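Local coordinates for protein AT-less polyketide synthase (Streptomyces platensis subsp. rosaceus, PDB 4QYR) that probably catalyses decarboxylative carbon-carbon bond formation as a ketosynthase domain with its linker domain, within the polyketide synthase that builds isomigrastatin, at residues R499-G511 against D527-R539. Residues are numbered along the deposited sequence; the frame is centred on the assembly and turned at random.
Sequences REAMERRLGFVVG and DEPSGWHTGGIRR
R505 and G535 bond to each other twice through their backbones: R505 N reaches G535 O at 2.7 Å, almost straight at 174°, and G535 N returns to R505 O at 2.8 Å. Two residues on, H533 N donates to G507 O at 2.9 Å, while the reverse bond from G507 N is weak. Successive turns at chi2 (-41°) and chi3 (-83°) bring the R504 guanidinium back over the strand, flat above G535 O, with NH2 3.4 Å from T534 CG2. E503 CG lies 3.5 Å from R538 CA; the E503 carboxylate is salt-bridged to R460, as R504 NE is to D462. The R505 chain runs out straight, and NE donates in plane to M502 O at 3.0 Å. I537 CD1 and A501 CB lie toward the rim on opposite faces of this guanidinium, whose NH1 donates to W571 O and which also makes a cation-pi contact with that tryptophan. The pairing is antiparallel and sets 532-535 as an outer strand of the three-stranded sheet in the KS-MAT linker domain, with 504-510 central and 453-459 beyond it, where E503 and R504 both face A459 in a classic beta bulge. The connection from 504-510 to 532-535 runs through helix 513-524. On the sheet face of L506 and F508, L506 CD1 meets W532 CD1 at 3.7 Å, and P529 CA sits over the centre of one face of the indole. H533, on the other face, hydrogen-bonds D565.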
loop_
_atom_site.group_PDB
_atom_site.type_symbol
_atom_site.label_atom_id
_atom_site.label_comp_id
_atom_site.label_asym_id
_atom_site.label_seq_id
_atom_site.Cartn_x
_atom_site.Cartn_y
_atom_site.Cartn_z
ATOM N N ARG A 499 -26.802 -13.776 0.628
ATOM C CA ARG A 499 -26.177 -14.871 -0.105
ATOM C C ARG A 499 -26.258 -14.667 -1.606
ATOM O O ARG A 499 -27.293 -14.261 -2.143
ATOM C CB ARG A 499 -26.819 -16.199 0.271
ATOM C CG ARG A 499 -26.729 -16.547 1.746
ATOM C CD ARG A 499 -25.341 -16.949 2.071
ATOM N NE ARG A 499 -25.190 -17.448 3.427
ATOM C CZ ARG A 499 -24.929 -16.672 4.470
ATOM N NH1 ARG A 499 -24.776 -17.202 5.671
ATOM N NH2 ARG A 499 -24.834 -15.359 4.317
ATOM N N GLU A 500 -25.144 -14.911 -2.282
ATOM C CA GLU A 500 -25.166 -14.977 -3.731
ATOM C C GLU A 500 -26.077 -16.115 -4.155
ATOM O O GLU A 500 -25.970 -17.229 -3.634
ATOM C CB GLU A 500 -23.767 -15.182 -4.310
ATOM C CG GLU A 500 -23.783 -15.531 -5.783
ATOM C CD GLU A 500 -22.430 -15.370 -6.466
ATOM O OE1 GLU A 500 -21.981 -14.212 -6.655
ATOM O OE2 GLU A 500 -21.832 -16.404 -6.843
ATOM N N ALA A 501 -26.982 -15.817 -5.085
ATOM C CA ALA A 501 -27.853 -16.821 -5.678
ATOM C C ALA A 501 -27.089 -17.605 -6.732
ATOM O O ALA A 501 -26.785 -17.089 -7.802
ATOM C CB ALA A 501 -29.072 -16.175 -6.280
HETATM N N MSE A 502 -26.787 -18.860 -6.425
HETATM C CA MSE A 502 -25.873 -19.628 -7.245
HETATM C C MSE A 502 -26.580 -20.610 -8.169
HETATM O O MSE A 502 -27.800 -20.556 -8.344
HETATM C CB MSE A 502 -24.878 -20.343 -6.341
HETATM C CG MSE A 502 -24.180 -19.360 -5.427
HETATM SE SE MSE A 502 -22.781 -20.066 -4.282
HETATM C CE MSE A 502 -23.683 -19.806 -2.562
ATOM N N GLU A 503 -25.785 -21.493 -8.768
ATOM C CA GLU A 503 -26.217 -22.316 -9.890
ATOM C C GLU A 503 -27.294 -23.290 -9.462
ATOM O O GLU A 503 -28.374 -23.283 -10.025
ATOM C CB GLU A 503 -25.027 -23.065 -10.501
ATOM C CG GLU A 503 -24.156 -22.234 -11.460
ATOM C CD GLU A 503 -23.011 -21.457 -10.784
ATOM O OE1 GLU A 503 -23.025 -21.299 -9.538
ATOM O OE2 GLU A 503 -22.089 -21.014 -11.519
ATOM N N ARG A 504 -27.006 -24.113 -8.455
ATOM C CA ARG A 504 -27.981 -25.079 -7.950
ATOM C C ARG A 504 -28.757 -24.448 -6.790
ATOM O O ARG A 504 -28.158 -23.888 -5.874
ATOM C CB ARG A 504 -27.283 -26.369 -7.513
ATOM C CG ARG A 504 -26.920 -27.328 -8.651
ATOM C CD ARG A 504 -28.008 -27.437 -9.724
ATOM N NE ARG A 504 -29.055 -28.393 -9.350
ATOM C CZ ARG A 504 -30.058 -28.778 -10.144
ATOM N NH1 ARG A 504 -30.151 -28.307 -11.381
ATOM N NH2 ARG A 504 -30.962 -29.653 -9.708
ATOM N N ARG A 505 -30.086 -24.523 -6.838
ATOM C CA ARG A 505 -30.922 -23.812 -5.869
ATOM C C ARG A 505 -31.919 -24.723 -5.136
ATOM O O ARG A 505 -32.487 -25.641 -5.720
ATOM C CB ARG A 505 -31.680 -22.663 -6.569
ATOM C CG ARG A 505 -30.777 -21.651 -7.273
ATOM C CD ARG A 505 -31.518 -20.398 -7.769
ATOM N NE ARG A 505 -30.589 -19.444 -8.400
ATOM C CZ ARG A 505 -30.911 -18.228 -8.854
ATOM N NH1 ARG A 505 -32.155 -17.766 -8.759
ATOM N NH2 ARG A 505 -29.979 -17.458 -9.407
ATOM N N LEU A 506 -32.099 -24.454 -3.843
ATOM C CA LEU A 506 -33.150 -25.034 -2.993
ATOM C C LEU A 506 -34.057 -23.926 -2.446
ATOM O O LEU A 506 -33.571 -22.876 -2.031
ATOM C CB LEU A 506 -32.535 -25.802 -1.819
ATOM C CG LEU A 506 -33.432 -26.297 -0.674
ATOM C CD1 LEU A 506 -34.487 -27.230 -1.183
ATOM C CD2 LEU A 506 -32.611 -27.007 0.384
ATOM N N GLY A 507 -35.364 -24.159 -2.417
ATOM C CA GLY A 507 -36.279 -23.198 -1.826
ATOM C C GLY A 507 -37.535 -23.836 -1.247
ATOM O O GLY A 507 -37.999 -24.867 -1.748
ATOM N N PHE A 508 -38.090 -23.223 -0.200
ATOM C CA PHE A 508 -39.355 -23.666 0.379
ATOM C C PHE A 508 -39.938 -22.599 1.286
ATOM O O PHE A 508 -39.321 -21.571 1.475
ATOM C CB PHE A 508 -39.188 -24.989 1.134
ATOM C CG PHE A 508 -38.194 -24.951 2.256
ATOM C CD1 PHE A 508 -38.619 -24.954 3.570
ATOM C CD2 PHE A 508 -36.836 -24.979 2.001
ATOM C CE1 PHE A 508 -37.704 -24.948 4.609
ATOM C CE2 PHE A 508 -35.916 -24.974 3.034
ATOM C CZ PHE A 508 -36.346 -24.956 4.338
ATOM N N VAL A 509 -41.138 -22.829 1.823
ATOM C CA VAL A 509 -41.837 -21.827 2.638
ATOM C C VAL A 509 -42.288 -22.376 3.995
ATOM O O VAL A 509 -42.945 -23.414 4.075
ATOM C CB VAL A 509 -43.071 -21.250 1.901
ATOM C CG1 VAL A 509 -43.817 -20.278 2.793
ATOM C CG2 VAL A 509 -42.647 -20.554 0.626
ATOM N N VAL A 510 -41.925 -21.661 5.058
ATOM C CA VAL A 510 -42.236 -22.085 6.418
ATOM C C VAL A 510 -43.082 -21.058 7.159
ATOM O O VAL A 510 -43.186 -19.897 6.742
ATOM C CB VAL A 510 -40.965 -22.318 7.245
ATOM C CG1 VAL A 510 -40.075 -23.356 6.584
ATOM C CG2 VAL A 510 -40.235 -21.004 7.445
ATOM N N GLY A 511 -43.672 -21.496 8.268
ATOM C CA GLY A 511 -44.379 -20.607 9.170
ATOM C C GLY A 511 -43.743 -20.607 10.545
ATOM O O GLY A 511 -44.012 -19.731 11.358
ATOM N N ASP A 527 -34.477 -37.498 0.700
ATOM C CA ASP A 527 -35.859 -37.785 0.347
ATOM C C ASP A 527 -36.222 -37.108 -0.967
ATOM O O ASP A 527 -35.595 -36.122 -1.362
ATOM C CB ASP A 527 -36.813 -37.310 1.451
ATOM C CG ASP A 527 -36.698 -38.129 2.725
ATOM O OD1 ASP A 527 -37.635 -38.072 3.555
ATOM O OD2 ASP A 527 -35.672 -38.821 2.899
ATOM N N GLU A 528 -37.229 -37.643 -1.648
ATOM C CA GLU A 528 -37.805 -36.931 -2.779
ATOM C C GLU A 528 -38.699 -35.849 -2.178
ATOM O O GLU A 528 -39.270 -36.046 -1.099
ATOM C CB GLU A 528 -38.567 -37.871 -3.726
ATOM C CG GLU A 528 -40.069 -37.921 -3.510
ATOM C CD GLU A 528 -40.795 -38.515 -4.703
ATOM O OE1 GLU A 528 -41.278 -39.665 -4.618
ATOM O OE2 GLU A 528 -40.868 -37.823 -5.740
ATOM N N PRO A 529 -38.797 -34.695 -2.854
ATOM C CA PRO A 529 -39.449 -33.534 -2.242
ATOM C C PRO A 529 -40.866 -33.791 -1.731
ATOM O O PRO A 529 -41.678 -34.526 -2.314
ATOM C CB PRO A 529 -39.459 -32.487 -3.370
ATOM C CG PRO A 529 -39.042 -33.204 -4.606
ATOM C CD PRO A 529 -38.223 -34.372 -4.172
ATOM N N SER A 530 -41.124 -33.181 -0.585
ATOM C CA SER A 530 -42.451 -33.088 -0.018
ATOM C C SER A 530 -42.629 -31.653 0.471
ATOM O O SER A 530 -42.438 -31.359 1.653
ATOM C CB SER A 530 -42.638 -34.107 1.112
ATOM O OG SER A 530 -41.593 -34.017 2.069
ATOM N N GLY A 531 -42.951 -30.756 -0.459
ATOM C CA GLY A 531 -43.170 -29.358 -0.135
ATOM C C GLY A 531 -41.926 -28.483 -0.208
ATOM O O GLY A 531 -41.925 -27.337 0.271
ATOM N N TRP A 532 -40.852 -29.017 -0.784
ATOM C CA TRP A 532 -39.702 -28.185 -1.108
ATOM C C TRP A 532 -39.399 -28.297 -2.592
ATOM O O TRP A 532 -39.844 -29.230 -3.254
ATOM C CB TRP A 532 -38.478 -28.552 -0.251
ATOM C CG TRP A 532 -37.696 -29.791 -0.642
ATOM C CD1 TRP A 532 -36.891 -29.953 -1.740
ATOM C CD2 TRP A 532 -37.596 -31.011 0.108
ATOM N NE1 TRP A 532 -36.329 -31.210 -1.735
ATOM C CE2 TRP A 532 -36.741 -31.875 -0.609
ATOM C CE3 TRP A 532 -38.154 -31.460 1.310
ATOM C CZ2 TRP A 532 -36.438 -33.160 -0.163
ATOM C CZ3 TRP A 532 -37.850 -32.730 1.750
ATOM C CH2 TRP A 532 -37.003 -33.568 1.016
ATOM N N HIS A 533 -38.648 -27.332 -3.110
ATOM C CA HIS A 533 -38.380 -27.239 -4.538
ATOM C C HIS A 533 -36.876 -27.340 -4.823
ATOM O O HIS A 533 -36.063 -27.139 -3.932
ATOM C CB HIS A 533 -38.958 -25.930 -5.087
ATOM C CG HIS A 533 -40.430 -25.781 -4.850
ATOM N ND1 HIS A 533 -41.375 -26.473 -5.575
ATOM C CD2 HIS A 533 -41.116 -25.048 -3.939
ATOM C CE1 HIS A 533 -42.582 -26.155 -5.137
ATOM N NE2 HIS A 533 -42.453 -25.296 -4.144
ATOM N N THR A 534 -36.521 -27.666 -6.062
ATOM C CA THR A 534 -35.125 -27.808 -6.474
ATOM C C THR A 534 -34.928 -27.173 -7.847
ATOM O O THR A 534 -35.808 -27.274 -8.707
ATOM C CB THR A 534 -34.703 -29.301 -6.491
ATOM O OG1 THR A 534 -34.145 -29.644 -5.217
ATOM C CG2 THR A 534 -33.688 -29.609 -7.607
ATOM N N GLY A 535 -33.799 -26.500 -8.052
ATOM C CA GLY A 535 -33.558 -25.855 -9.331
ATOM C C GLY A 535 -32.106 -25.678 -9.707
ATOM O O GLY A 535 -31.211 -25.924 -8.900
ATOM N N GLY A 536 -31.868 -25.229 -10.935
ATOM C CA GLY A 536 -30.505 -25.078 -11.408
ATOM C C GLY A 536 -30.288 -24.118 -12.560
ATOM O O GLY A 536 -31.236 -23.655 -13.187
ATOM N N ILE A 537 -29.017 -23.792 -12.793
ATOM C CA ILE A 537 -28.531 -23.052 -13.963
ATOM C C ILE A 537 -27.048 -23.411 -14.093
ATOM O O ILE A 537 -26.560 -24.269 -13.356
ATOM C CB ILE A 537 -28.637 -21.492 -13.832
ATOM C CG1 ILE A 537 -29.783 -21.037 -12.916
ATOM C CG2 ILE A 537 -28.768 -20.849 -15.222
ATOM C CD1 ILE A 537 -30.128 -19.578 -13.048
ATOM N N ARG A 538 -26.337 -22.765 -15.020
ATOM C CA ARG A 538 -24.897 -22.525 -14.861
ATOM C C ARG A 538 -24.460 -21.499 -15.903
ATOM O O ARG A 538 -25.170 -21.288 -16.890
ATOM C CB ARG A 538 -24.063 -23.810 -14.972
ATOM C CG ARG A 538 -22.588 -23.576 -14.643
ATOM C CD ARG A 538 -21.795 -24.848 -14.449
ATOM N NE ARG A 538 -20.385 -24.626 -14.763
ATOM C CZ ARG A 538 -19.567 -25.555 -15.249
ATOM N NH1 ARG A 538 -20.019 -26.782 -15.484
ATOM N NH2 ARG A 538 -18.302 -25.252 -15.510
ATOM N N ARG A 539 -23.306 -20.872 -15.658
ATOM C CA ARG A 539 -22.753 -19.763 -16.447
ATOM C C ARG A 539 -23.565 -18.490 -16.240
ATOM O O ARG A 539 -23.023 -17.385 -16.310
ATOM C CB ARG A 539 -22.687 -20.092 -17.945
ATOM C CG ARG A 539 -21.607 -21.081 -18.344
ATOM C CD ARG A 539 -21.192 -20.879 -19.803
ATOM N NE ARG A 539 -20.195 -19.815 -19.945
ATOM C CZ ARG A 539 -19.534 -19.543 -21.070
ATOM N NH1 ARG A 539 -18.644 -18.556 -21.092
ATOM N NH2 ARG A 539 -19.762 -20.251 -22.174
#